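Local coordinates for protein monalysin (Pseudomonas entomophila, PDB 4MKO) that forms pores in host membranes as an aerolysin-like beta-barrel toxin, contributing to intestinal damage and lethality in infected Drosophila, at residues C30-I35 / S108-G113; R53-Y58 / R206-E211; Y58-E63 / Q78-H83; T130-P135 / R187-S192. All coordinates share one frame; numbering follows the deposited sequence.

Interaction 1 of 4, residues C30-I35 / S108-G113; sequences CWVDGI and SEISTG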
loop_
_atom_site.group_PDB
_atom_site.type_symbol
_atom_site.label_atom_id
_atom_site.label_comp_id
_atom_site.label_asym_id
_atom_site.label_seq_id
_atom_site.Cartn_x
_atom_site.Cartn_y
_atom_site.Cartn_z
ATOM N N CYS A 30 -5.517 -8.043 -1.913
ATOM C CA CYS A 30 -6.523 -7.787 -2.922
ATOM C C CYS A 30 -6.158 -6.562 -3.748
ATOM O O CYS A 30 -5.439 -5.677 -3.266
ATOM C CB CYS A 30 -7.909 -7.656 -2.284
ATOM S SG CYS A 30 -8.093 -6.275 -1.113
ATOM N N TRP A 31 -6.634 -6.531 -4.999
ATOM C CA TRP A 31 -6.531 -5.341 -5.846
ATOM C C TRP A 31 -7.564 -4.384 -5.273
ATOM O O TRP A 31 -8.604 -4.817 -4.763
ATOM C CB TRP A 31 -6.882 -5.679 -7.296
ATOM C CG TRP A 31 -5.872 -6.571 -7.952
ATOM C CD1 TRP A 31 -5.887 -7.936 -7.991
ATOM C CD2 TRP A 31 -4.666 -6.161 -8.609
ATOM N NE1 TRP A 31 -4.813 -8.397 -8.715
ATOM C CE2 TRP A 31 -4.028 -7.332 -9.080
ATOM C CE3 TRP A 31 -4.061 -4.912 -8.855
ATOM C CZ2 TRP A 31 -2.816 -7.294 -9.786
ATOM C CZ3 TRP A 31 -2.865 -4.873 -9.569
ATOM C CH2 TRP A 31 -2.252 -6.053 -10.025
ATOM N N VAL A 32 -7.279 -3.088 -5.321
ATOM C CA VAL A 32 -8.177 -2.074 -4.766
ATOM C C VAL A 32 -8.691 -1.196 -5.901
ATOM O O VAL A 32 -7.884 -0.668 -6.665
ATOM C CB VAL A 32 -7.445 -1.216 -3.687
ATOM C CG1 VAL A 32 -8.326 -0.053 -3.204
ATOM C CG2 VAL A 32 -7.009 -2.082 -2.509
ATOM N N ASP A 33 -10.014 -1.022 -5.980
ATOM C CA ASP A 33 -10.663 -0.142 -6.963
ATOM C C ASP A 33 -10.798 1.207 -6.250
ATOM O O ASP A 33 -11.635 1.367 -5.350
ATOM C CB ASP A 33 -12.051 -0.709 -7.345
ATOM C CG ASP A 33 -12.950 0.201 -8.174
ATOM O OD1 ASP A 33 -12.475 1.268 -8.619
ATOM O OD2 ASP A 33 -14.122 -0.159 -8.382
ATOM N N GLY A 34 -9.909 2.127 -6.593
ATOM C CA GLY A 34 -9.888 3.452 -5.987
ATOM C C GLY A 34 -9.823 4.546 -7.029
ATOM O O GLY A 34 -9.549 4.270 -8.202
ATOM N N ILE A 35 -10.062 5.795 -6.598
ATOM C CA ILE A 35 -10.039 6.956 -7.500
ATOM C C ILE A 35 -8.619 7.452 -7.766
ATOM O O ILE A 35 -7.697 7.191 -6.980
ATOM C CB ILE A 35 -10.935 8.118 -6.952
ATOM C CG1 ILE A 35 -10.407 8.659 -5.597
ATOM C CG2 ILE A 35 -12.447 7.681 -6.865
ATOM C CD1 ILE A 35 -10.677 10.147 -5.375
ATOM N N SER A 108 -11.933 7.105 -2.195
ATOM C CA SER A 108 -11.919 5.641 -2.430
ATOM C C SER A 108 -12.590 4.876 -1.282
ATOM O O SER A 108 -12.561 3.638 -1.273
ATOM C CB SER A 108 -10.482 5.150 -2.592
ATOM O OG SER A 108 -9.864 5.778 -3.704
ATOM N N GLU A 109 -13.183 5.610 -0.312
ATOM C CA GLU A 109 -13.891 5.030 0.854
ATOM C C GLU A 109 -12.953 4.200 1.740
ATOM O O GLU A 109 -13.329 3.162 2.292
ATOM C CB GLU A 109 -15.144 4.238 0.409
ATOM C CG GLU A 109 -16.192 5.101 -0.278
ATOM C CD GLU A 109 -17.200 4.349 -1.128
ATOM O OE1 GLU A 109 -17.718 3.308 -0.666
ATOM O OE2 GLU A 109 -17.491 4.817 -2.253
ATOM N N ILE A 110 -11.712 4.674 1.859
ATOM C CA ILE A 110 -10.687 4.068 2.696
ATOM C C ILE A 110 -10.281 5.092 3.733
ATOM O O ILE A 110 -10.178 6.272 3.422
ATOM C CB ILE A 110 -9.480 3.608 1.832
ATOM C CG1 ILE A 110 -9.870 2.410 0.949
ATOM C CG2 ILE A 110 -8.213 3.316 2.686
ATOM C CD1 ILE A 110 -8.930 2.189 -0.231
ATOM N N SER A 111 -10.050 4.638 4.963
ATOM C CA SER A 111 -9.559 5.481 6.050
ATOM C C SER A 111 -8.320 4.791 6.611
ATOM O O SER A 111 -8.362 3.584 6.860
ATOM C CB SER A 111 -10.624 5.643 7.139
ATOM O OG SER A 111 -10.072 6.335 8.247
ATOM N N THR A 112 -7.212 5.541 6.829
ATOM C CA THR A 112 -6.001 4.945 7.378
ATOM C C THR A 112 -6.149 4.599 8.854
ATOM O O THR A 112 -5.514 3.663 9.315
ATOM C CB THR A 112 -4.775 5.871 7.215
ATOM O OG1 THR A 112 -4.960 7.002 8.070
ATOM C CG2 THR A 112 -4.569 6.340 5.766
ATOM N N GLY A 113 -6.948 5.374 9.585
ATOM C CA GLY A 113 -7.108 5.172 11.021
ATOM C C GLY A 113 -6.043 5.902 11.812
ATOM O O GLY A 113 -6.017 5.826 13.045
HETATM O O HOH W 1 -11.331 1.508 -2.534
#
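Ile35 gives its backbone N-H to the hydroxyl of Ser108, with N to OG at 2.9 Å and an N-H...O angle of 153°. The same hydroxyl lies close to the backbone before it, Ser108 OG to Gly34 CA being 3.3 Å, and the CG1 branch of Ile35 lies against it, CG1 to OG 3.5 Å. Ser108 OG stands beside its own backbone N, opposite the carbonyl carbon (chi1 -61°), and there it also bonds to Val104 O of helix 103-107. The hydroxyl thus joins helix 103-107 to the backbone at Ile35, just past residues 30-32 of the strand. With Gly34 lacking a side chain, its CA can sit directly against this oxygen. One water donates to both Asp33 O and Ser108 O, at 2.8 Å from each oxygen, so two backbone carbonyls that do not meet are tied together. Beside this polar link, Val32 and Ile110 reach toward each other tip to tip, Val32 CG1 lying 3.8 Å from Ile110 CD1. With CG1 anti to its backbone N (chi1 174°), Val32 presents that methyl to Ile110. Behind this layer, Val32 pairs through its backbone with Val55 of strand 46-67 and packs on Pro54 and Ala57. On the other side, Ile110 rests on Asn105 of helix 103-107, and Ser111 N bonds to Asp13 OD2. The neighbouring Cys30 SG is a ligand of a bound mercury ion. Glu109, with positive phi, leaves helix 103-107 through a Schellman motif; the chain that follows the helix is thus laid against strand 29-43 in the aerolysin-like fold.

Interaction 2 of 4, residues R53-Y58 / R206-E211; sequences RPVFAY and RNVLME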
loop_
_atom_site.group_PDB
_atom_site.type_symbol
_atom_site.label_atom_id
_atom_site.label_comp_id
_atom_site.label_asym_id
_atom_site.label_seq_id
_atom_site.Cartn_x
_atom_site.Cartn_y
_atom_site.Cartn_z
ATOM N N ARG A 53 -3.318 6.774 -7.390
ATOM C CA ARG A 53 -4.538 6.012 -7.133
ATOM C C ARG A 53 -4.183 4.804 -6.278
ATOM O O ARG A 53 -3.073 4.282 -6.419
ATOM C CB ARG A 53 -5.270 5.585 -8.432
ATOM C CG ARG A 53 -4.457 4.664 -9.353
ATOM C CD ARG A 53 -5.387 3.808 -10.224
ATOM N NE ARG A 53 -6.101 2.823 -9.400
ATOM C CZ ARG A 53 -7.134 2.083 -9.803
ATOM N NH1 ARG A 53 -7.605 2.198 -11.047
ATOM N NH2 ARG A 53 -7.705 1.228 -8.971
ATOM N N PRO A 54 -5.106 4.323 -5.414
ATOM C CA PRO A 54 -4.818 3.069 -4.685
ATOM C C PRO A 54 -4.873 1.932 -5.689
ATOM O O PRO A 54 -5.680 1.991 -6.624
ATOM C CB PRO A 54 -5.993 2.935 -3.676
ATOM C CG PRO A 54 -6.817 4.197 -3.809
ATOM C CD PRO A 54 -6.486 4.797 -5.159
ATOM N N VAL A 55 -4.051 0.885 -5.504
ATOM C CA VAL A 55 -4.091 -0.247 -6.444
ATOM C C VAL A 55 -4.144 -1.611 -5.765
ATOM O O VAL A 55 -4.557 -2.587 -6.398
ATOM C CB VAL A 55 -2.939 -0.211 -7.492
ATOM C CG1 VAL A 55 -3.143 0.925 -8.509
ATOM C CG2 VAL A 55 -1.546 -0.135 -6.827
ATOM N N PHE A 56 -3.615 -1.704 -4.537
ATOM C CA PHE A 56 -3.533 -3.014 -3.891
ATOM C C PHE A 56 -3.526 -2.863 -2.388
ATOM O O PHE A 56 -3.221 -1.797 -1.864
ATOM C CB PHE A 56 -2.232 -3.709 -4.367
ATOM C CG PHE A 56 -2.286 -5.226 -4.332
ATOM C CD1 PHE A 56 -2.916 -5.939 -5.347
ATOM C CD2 PHE A 56 -1.671 -5.937 -3.310
ATOM C CE1 PHE A 56 -2.976 -7.335 -5.312
ATOM C CE2 PHE A 56 -1.711 -7.335 -3.286
ATOM C CZ PHE A 56 -2.371 -8.023 -4.283
ATOM N N ALA A 57 -3.879 -3.927 -1.690
ATOM C CA ALA A 57 -3.810 -3.924 -0.225
ATOM C C ALA A 57 -3.355 -5.294 0.162
ATOM O O ALA A 57 -3.837 -6.272 -0.415
ATOM C CB ALA A 57 -5.161 -3.611 0.388
ATOM N N TYR A 58 -2.385 -5.385 1.075
ATOM C CA TYR A 58 -1.920 -6.720 1.452
ATOM C C TYR A 58 -1.551 -6.788 2.917
ATOM O O TYR A 58 -1.442 -5.754 3.579
ATOM C CB TYR A 58 -0.791 -7.232 0.536
ATOM C CG TYR A 58 0.526 -6.529 0.739
ATOM C CD1 TYR A 58 0.807 -5.330 0.087
ATOM C CD2 TYR A 58 1.522 -7.089 1.536
ATOM C CE1 TYR A 58 2.033 -4.692 0.249
ATOM C CE2 TYR A 58 2.753 -6.457 1.705
ATOM C CZ TYR A 58 2.996 -5.250 1.067
ATOM O OH TYR A 58 4.191 -4.612 1.203
ATOM N N ARG A 206 7.055 -6.052 -8.074
ATOM C CA ARG A 206 7.357 -6.827 -9.278
ATOM C C ARG A 206 6.054 -7.233 -9.985
ATOM O O ARG A 206 5.908 -6.988 -11.183
ATOM C CB ARG A 206 8.204 -8.070 -8.937
ATOM C CG ARG A 206 8.766 -8.815 -10.158
ATOM C CD ARG A 206 9.145 -10.271 -9.868
ATOM N NE ARG A 206 9.849 -10.440 -8.595
ATOM C CZ ARG A 206 9.379 -11.127 -7.558
ATOM N NH1 ARG A 206 8.212 -11.754 -7.641
ATOM N NH2 ARG A 206 10.078 -11.207 -6.434
ATOM N N ASN A 207 5.105 -7.798 -9.242
ATOM C CA ASN A 207 3.849 -8.276 -9.810
ATOM C C ASN A 207 2.874 -7.191 -10.228
ATOM O O ASN A 207 2.342 -7.253 -11.339
ATOM C CB ASN A 207 3.186 -9.250 -8.867
ATOM C CG ASN A 207 3.831 -10.615 -8.913
ATOM O OD1 ASN A 207 3.394 -11.502 -9.655
ATOM N ND2 ASN A 207 4.844 -10.831 -8.092
ATOM N N VAL A 208 2.631 -6.218 -9.356
ATOM C CA VAL A 208 1.661 -5.162 -9.641
ATOM C C VAL A 208 2.157 -4.193 -10.734
ATOM O O VAL A 208 1.433 -3.935 -11.686
ATOM C CB VAL A 208 1.225 -4.424 -8.335
ATOM C CG1 VAL A 208 0.426 -3.142 -8.628
ATOM C CG2 VAL A 208 0.447 -5.350 -7.413
ATOM N N LEU A 209 3.334 -3.611 -10.558
ATOM C CA LEU A 209 3.827 -2.605 -11.507
ATOM C C LEU A 209 4.545 -3.174 -12.717
ATOM O O LEU A 209 4.328 -2.723 -13.846
ATOM C CB LEU A 209 4.741 -1.616 -10.777
ATOM C CG LEU A 209 5.374 -0.489 -11.637
ATOM C CD1 LEU A 209 4.299 0.464 -12.198
ATOM C CD2 LEU A 209 6.430 0.278 -10.847
ATOM N N MET A 210 5.475 -4.086 -12.475
ATOM C CA MET A 210 6.345 -4.558 -13.553
ATOM C C MET A 210 5.647 -5.520 -14.495
ATOM O O MET A 210 5.766 -5.365 -15.714
ATOM C CB MET A 210 7.654 -5.148 -12.990
ATOM C CG MET A 210 8.411 -4.205 -12.019
ATOM S SD MET A 210 8.668 -2.506 -12.629
ATOM C CE MET A 210 9.952 -2.807 -13.911
ATOM N N GLU A 211 4.889 -6.471 -13.933
ATOM C CA GLU A 211 4.213 -7.498 -14.721
ATOM C C GLU A 211 2.756 -7.170 -15.091
ATOM O O GLU A 211 2.329 -7.589 -16.162
ATOM C CB GLU A 211 4.319 -8.869 -14.030
ATOM C CG GLU A 211 5.772 -9.317 -13.924
ATOM C CD GLU A 211 6.112 -10.623 -13.231
ATOM O OE1 GLU A 211 5.197 -11.448 -13.001
ATOM O OE2 GLU A 211 7.315 -10.829 -12.944
#
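Val208 turns its two methyl groups to two successive strand residues, CG1 to Val55 and CG2 to Phe56. Its chi1 of 169° sets CG1 anti to the backbone N and leaves CG2 beside that N, so the isopropyl group faces the strand with both branches. Val208 CG1 lies 4.0 Å from Val55 CG2, the branch of Val55 placed between its backbone N and carbonyl carbon. Val208 CG2 sits over one face of the Phe56 ring, nearest CD1 at 4.0 Å, a purely apolar contact on the ring's CG side. That consecutive residues both point at the helix follows from a classic beta bulge: Val55 and Phe56 together face Val146 of strand 136-151. At the start of the segment, Arg53 folds back and grips Pro54 O side-on, through NE at 2.9 Å and NH2 at 3.2 Å from that oxygen, which lies in the guanidinium plane. Its NH1 bonds to Ser223 O. The helix contains a wider pi-type turn, with Glu211 N bonded to Arg206 O. Helix 201-211 covers one face of the main sheet here: Val208 also touches Trp31 of strand 29-43, whose ring meets Phe56 edge-to-face, and Phe4 packs against Phe56 too.

Interaction 3 of 4, residues Y58-E63 / Q78-H83; sequences YLQYVE and QLTKGH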
loop_
_atom_site.group_PDB
_atom_site.type_symbol
_atom_site.label_atom_id
_atom_site.label_comp_id
_atom_site.label_asym_id
_atom_site.label_seq_id
_atom_site.Cartn_x
_atom_site.Cartn_y
_atom_site.Cartn_z
ATOM N N TYR A 58 -2.385 -5.385 1.075
ATOM C CA TYR A 58 -1.920 -6.720 1.452
ATOM C C TYR A 58 -1.551 -6.788 2.917
ATOM O O TYR A 58 -1.442 -5.754 3.579
ATOM C CB TYR A 58 -0.791 -7.232 0.536
ATOM C CG TYR A 58 0.526 -6.529 0.739
ATOM C CD1 TYR A 58 0.807 -5.330 0.087
ATOM C CD2 TYR A 58 1.522 -7.089 1.536
ATOM C CE1 TYR A 58 2.033 -4.692 0.249
ATOM C CE2 TYR A 58 2.753 -6.457 1.705
ATOM C CZ TYR A 58 2.996 -5.250 1.067
ATOM O OH TYR A 58 4.191 -4.612 1.203
ATOM N N LEU A 59 -1.341 -8.004 3.407
ATOM C CA LEU A 59 -0.993 -8.224 4.808
ATOM C C LEU A 59 0.513 -8.397 4.924
ATOM O O LEU A 59 1.092 -9.312 4.312
ATOM C CB LEU A 59 -1.723 -9.475 5.317
ATOM C CG LEU A 59 -3.240 -9.356 5.504
ATOM C CD1 LEU A 59 -3.825 -10.677 5.968
ATOM C CD2 LEU A 59 -3.588 -8.248 6.483
ATOM N N GLN A 60 1.163 -7.498 5.663
ATOM C CA GLN A 60 2.606 -7.618 5.829
ATOM C C GLN A 60 2.913 -8.217 7.193
ATOM O O GLN A 60 2.259 -7.906 8.184
ATOM C CB GLN A 60 3.333 -6.291 5.593
ATOM C CG GLN A 60 3.408 -5.364 6.794
ATOM C CD GLN A 60 4.285 -4.160 6.531
ATOM O OE1 GLN A 60 4.858 -3.978 5.438
ATOM N NE2 GLN A 60 4.349 -3.273 7.511
ATOM N N TYR A 61 3.897 -9.091 7.220
ATOM C CA TYR A 61 4.298 -9.817 8.427
ATOM C C TYR A 61 4.697 -8.909 9.603
ATOM O O TYR A 61 5.460 -7.961 9.415
ATOM C CB TYR A 61 5.453 -10.747 8.061
ATOM C CG TYR A 61 5.918 -11.620 9.204
ATOM C CD1 TYR A 61 5.202 -12.755 9.578
ATOM C CD2 TYR A 61 7.074 -11.309 9.918
ATOM C CE1 TYR A 61 5.629 -13.564 10.634
ATOM C CE2 TYR A 61 7.512 -12.110 10.972
ATOM C CZ TYR A 61 6.783 -13.233 11.328
ATOM O OH TYR A 61 7.201 -14.021 12.372
ATOM N N VAL A 62 4.179 -9.204 10.816
ATOM C CA VAL A 62 4.562 -8.483 12.033
ATOM C C VAL A 62 5.396 -9.438 12.915
ATOM O O VAL A 62 6.558 -9.147 13.193
ATOM C CB VAL A 62 3.356 -7.861 12.792
ATOM C CG1 VAL A 62 3.774 -7.300 14.156
ATOM C CG2 VAL A 62 2.685 -6.782 11.956
ATOM N N GLU A 63 4.809 -10.567 13.343
ATOM C CA GLU A 63 5.484 -11.563 14.183
ATOM C C GLU A 63 4.683 -12.846 14.334
ATOM O O GLU A 63 3.521 -12.925 13.921
ATOM C CB GLU A 63 5.860 -10.984 15.566
ATOM C CG GLU A 63 4.679 -10.600 16.443
ATOM C CD GLU A 63 5.057 -10.237 17.868
ATOM O OE1 GLU A 63 4.462 -10.814 18.807
ATOM O OE2 GLU A 63 5.926 -9.354 18.050
ATOM N N GLN A 78 4.929 -4.513 17.783
ATOM C CA GLN A 78 5.106 -3.242 17.111
ATOM C C GLN A 78 4.380 -3.168 15.787
ATOM O O GLN A 78 4.608 -4.000 14.911
ATOM C CB GLN A 78 6.607 -2.939 16.902
ATOM C CG GLN A 78 7.425 -2.754 18.196
ATOM C CD GLN A 78 6.875 -1.660 19.074
ATOM O OE1 GLN A 78 6.923 -0.478 18.729
ATOM N NE2 GLN A 78 6.275 -2.042 20.197
ATOM N N LEU A 79 3.522 -2.166 15.641
ATOM C CA LEU A 79 2.884 -1.858 14.360
ATOM C C LEU A 79 3.515 -0.556 13.891
ATOM O O LEU A 79 4.294 0.053 14.634
ATOM C CB LEU A 79 1.358 -1.714 14.499
ATOM C CG LEU A 79 0.567 -2.953 14.956
ATOM C CD1 LEU A 79 -0.924 -2.644 15.006
ATOM C CD2 LEU A 79 0.798 -4.171 14.044
ATOM N N THR A 80 3.218 -0.124 12.662
ATOM C CA THR A 80 3.742 1.148 12.167
ATOM C C THR A 80 2.645 1.999 11.546
ATOM O O THR A 80 1.588 1.486 11.146
ATOM C CB THR A 80 4.906 0.937 11.171
ATOM O OG1 THR A 80 4.410 0.289 9.996
ATOM C CG2 THR A 80 6.083 0.150 11.765
ATOM N N LYS A 81 2.902 3.317 11.467
ATOM C CA LYS A 81 2.046 4.296 10.823
ATOM C C LYS A 81 2.880 5.104 9.828
ATOM O O LYS A 81 4.096 5.183 9.987
ATOM C CB LYS A 81 1.291 5.185 11.826
ATOM C CG LYS A 81 2.147 5.989 12.798
ATOM C CD LYS A 81 1.288 6.410 13.997
ATOM C CE LYS A 81 2.124 6.985 15.113
ATOM N NZ LYS A 81 1.287 7.381 16.281
ATOM N N GLY A 82 2.218 5.655 8.804
ATOM C CA GLY A 82 2.871 6.403 7.728
ATOM C C GLY A 82 3.339 5.456 6.644
ATOM O O GLY A 82 2.825 4.336 6.535
ATOM N N HIS A 83 4.351 5.859 5.853
ATOM C CA HIS A 83 4.887 4.944 4.835
ATOM C C HIS A 83 5.446 3.675 5.496
ATOM O O HIS A 83 5.924 3.723 6.644
ATOM C CB HIS A 83 5.953 5.646 3.969
ATOM C CG HIS A 83 5.364 6.618 2.996
ATOM N ND1 HIS A 83 4.958 7.882 3.394
ATOM C CD2 HIS A 83 5.079 6.463 1.682
ATOM C CE1 HIS A 83 4.479 8.463 2.303
ATOM N NE2 HIS A 83 4.542 7.649 1.249
HETATM O O HOH W 2 6.082 -0.946 8.284
HETATM O O HOH W 3 6.673 -6.750 17.219
#
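Val62 has CG1 anti to its backbone N (chi1 172°) and CG2 beside that N, a setting that brings both methyls to bear on strand 72-81; Leu79 answers with CG opposite its carbonyl carbon (chi1 -63°), swinging CD2 back across the gap. In the aerolysin-like fold this contact packs a strand of the main sheet against the two-stranded sheet of the inferred pore-forming region. The strand segments run roughly antiparallel, at 142°, and their axes stay 8.0 Å apart, so side chains and waters make the junction. Val62 CG2 meets Leu79 CD2 at 3.8 Å, the two side chains crossing at about a right angle, while Val62 CG1 lies 3.5 Å from Gln78 O. A classic beta bulge, in which Val62 and Glu63 both face Ile140, lets two successive residues turn to this side. Leu79 also touches Phe126 and Asp128 of the paired strand 124-133. Thr80 O accepts from Thr183 OG1 and Gln142 NE2, tying the middle of the segment to the main sheet. Two waters complete the bridge: one accepts from Gln78 N and donates to Glu63 OE2, and the other, 3.0 Å from Gln60 NE2 and 2.7 Å from Thr80 OG1, links those side chains.

Interaction 4 of 4, residues T130-P135 / R187-S192; sequences TEMKGP and RVIVPS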
loop_
_atom_site.group_PDB
_atom_site.type_symbol
_atom_site.label_atom_id
_atom_site.label_comp_id
_atom_site.label_asym_id
_atom_site.label_seq_id
_atom_site.Cartn_x
_atom_site.Cartn_y
_atom_site.Cartn_z
ATOM N N THR A 130 -2.906 -7.142 22.384
ATOM C CA THR A 130 -4.060 -8.031 22.277
ATOM C C THR A 130 -3.951 -9.095 23.372
ATOM O O THR A 130 -2.912 -9.757 23.485
ATOM C CB THR A 130 -4.193 -8.668 20.869
ATOM O OG1 THR A 130 -4.289 -7.625 19.899
ATOM C CG2 THR A 130 -5.432 -9.562 20.742
ATOM N N GLU A 131 -5.025 -9.269 24.159
ATOM C CA GLU A 131 -5.049 -10.324 25.171
ATOM C C GLU A 131 -5.299 -11.607 24.395
ATOM O O GLU A 131 -6.235 -11.669 23.595
ATOM C CB GLU A 131 -6.133 -10.084 26.238
ATOM C CG GLU A 131 -6.004 -11.067 27.392
ATOM C CD GLU A 131 -7.017 -10.904 28.508
ATOM O OE1 GLU A 131 -6.603 -10.542 29.632
ATOM O OE2 GLU A 131 -8.219 -11.168 28.269
ATOM N N MET A 132 -4.393 -12.576 24.529
ATOM C CA MET A 132 -4.481 -13.828 23.791
ATOM C C MET A 132 -4.333 -15.007 24.746
ATOM O O MET A 132 -3.692 -14.881 25.796
ATOM C CB MET A 132 -3.372 -13.888 22.725
ATOM C CG MET A 132 -3.502 -12.840 21.627
ATOM S SD MET A 132 -2.049 -12.873 20.562
ATOM C CE MET A 132 -2.319 -14.412 19.693
ATOM N N LYS A 133 -4.891 -16.152 24.353
ATOM C CA LYS A 133 -4.879 -17.382 25.132
ATOM C C LYS A 133 -4.373 -18.549 24.293
ATOM O O LYS A 133 -4.708 -18.666 23.106
ATOM C CB LYS A 133 -6.307 -17.679 25.633
ATOM C CG LYS A 133 -6.403 -18.787 26.680
ATOM C CD LYS A 133 -7.842 -19.001 27.138
ATOM C CE LYS A 133 -7.949 -20.101 28.166
ATOM N NZ LYS A 133 -9.305 -20.162 28.775
ATOM N N GLY A 134 -3.589 -19.420 24.924
ATOM C CA GLY A 134 -3.120 -20.627 24.263
ATOM C C GLY A 134 -4.154 -21.734 24.406
ATOM O O GLY A 134 -5.223 -21.515 24.993
ATOM N N PRO A 135 -3.891 -22.943 23.879
ATOM C CA PRO A 135 -2.688 -23.351 23.140
ATOM C C PRO A 135 -2.737 -22.883 21.688
ATOM O O PRO A 135 -3.822 -22.677 21.137
ATOM C CB PRO A 135 -2.726 -24.880 23.253
ATOM C CG PRO A 135 -4.195 -25.211 23.280
ATOM C CD PRO A 135 -4.869 -24.050 23.982
ATOM N N ARG A 187 -4.868 -4.812 11.971
ATOM C CA ARG A 187 -3.987 -5.963 12.083
ATOM C C ARG A 187 -4.831 -7.232 12.174
ATOM O O ARG A 187 -5.933 -7.208 12.721
ATOM C CB ARG A 187 -3.026 -5.821 13.282
ATOM C CG ARG A 187 -3.693 -5.920 14.663
ATOM C CD ARG A 187 -3.710 -7.337 15.210
ATOM N NE ARG A 187 -4.444 -7.412 16.479
ATOM C CZ ARG A 187 -5.755 -7.603 16.606
ATOM N NH1 ARG A 187 -6.528 -7.711 15.530
ATOM N NH2 ARG A 187 -6.307 -7.666 17.814
ATOM N N VAL A 188 -4.282 -8.333 11.675
ATOM C CA VAL A 188 -4.937 -9.631 11.631
ATOM C C VAL A 188 -4.097 -10.600 12.439
ATOM O O VAL A 188 -2.879 -10.596 12.305
ATOM C CB VAL A 188 -5.055 -10.106 10.148
ATOM C CG1 VAL A 188 -5.685 -11.498 10.037
ATOM C CG2 VAL A 188 -5.840 -9.095 9.299
ATOM N N ILE A 189 -4.752 -11.472 13.216
ATOM C CA ILE A 189 -4.086 -12.557 13.952
ATOM C C ILE A 189 -4.735 -13.850 13.489
ATOM O O ILE A 189 -5.953 -13.976 13.566
ATOM C CB ILE A 189 -4.127 -12.399 15.508
ATOM C CG1 ILE A 189 -3.572 -11.026 15.973
ATOM C CG2 ILE A 189 -3.332 -13.547 16.156
ATOM C CD1 ILE A 189 -3.746 -10.762 17.479
ATOM N N VAL A 190 -3.935 -14.798 12.965
ATOM C CA VAL A 190 -4.456 -16.078 12.493
ATOM C C VAL A 190 -3.658 -17.248 13.069
ATOM O O VAL A 190 -2.430 -17.127 13.167
ATOM C CB VAL A 190 -4.566 -16.196 10.945
ATOM C CG1 VAL A 190 -5.654 -15.275 10.377
ATOM C CG2 VAL A 190 -3.228 -15.963 10.257
ATOM N N PRO A 191 -4.296 -18.416 13.350
ATOM C CA PRO A 191 -3.509 -19.592 13.769
ATOM C C PRO A 191 -2.570 -19.989 12.632
ATOM O O PRO A 191 -2.914 -19.760 11.465
ATOM C CB PRO A 191 -4.574 -20.688 13.985
ATOM C CG PRO A 191 -5.859 -19.955 14.140
ATOM C CD PRO A 191 -5.728 -18.758 13.236
ATOM N N SER A 192 -1.400 -20.571 12.963
ATOM C CA SER A 192 -0.394 -21.005 11.986
ATOM C C SER A 192 -0.989 -21.936 10.921
ATOM O O SER A 192 -0.490 -21.962 9.800
ATOM C CB SER A 192 0.785 -21.675 12.686
ATOM O OG SER A 192 0.367 -22.808 13.430
#
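Strand segments 130-133 and 187-191 run nearly parallel, at 4°, but their axes stay 11.1 Å apart, so only side chains bridge Thr130 and Arg187, Thr130 and Ile189, and Met132 and Ile189. Arg187 reaches Thr130 from the opposite direction and donates NH2 to Thr130 OG1 at 2.9 Å, nearly straight at 164°, with the hydroxyl oxygen in the guanidinium plane at its edge. The bend of the Arg187 chain at chi2 (92°) carries the group across. Tyr77 OH bonds to both Thr130 OG1 and Arg187 NE, fixing the hydroxyl and the guanidinium together. The tip of Ile189, CD1, lies 3.4 Å above the guanidinium plane, offset toward its rim, and comes tip to tip with the methyl of Thr130, CG2 to CD1 at 3.9 Å. Met132 bends at its last torsion to send CE obliquely across Ile189, 3.8 Å from CG2. An apolar layer therefore lies next to the polar pair. Met132 is held between sheets: it packs on Leu75 of strand 72-81, Phe138 of strand 136-151 and Ile67 of strand 46-67. Strand 124-133 pairs with strand 72-81, and strand 173-191 with strand 136-151, on which Ile189 rests through Ile140.

Interactions 1 and 2 are joined by pairing of strands 29-43 and 46-67, with Cys30 O 2.8 Å from Ala57 N and Val32 N 3.0 Å from Val55 O. Interactions 2 and 3 use the same strand, 46-67, share Tyr58, and have centres about 17 Å apart. Interactions 3 and 4 both join the two-stranded sheet to the main sheet; their centres lie about 16 Å apart, and they touch where Leu59 CD2 is 3.7 Å from Val188 CG2. Interaction 4 is the outlying one, about 29 Å from interaction 2 between centres. The side chain of Val32 in interaction 1 lies about 4 Å from a bound mercury ion.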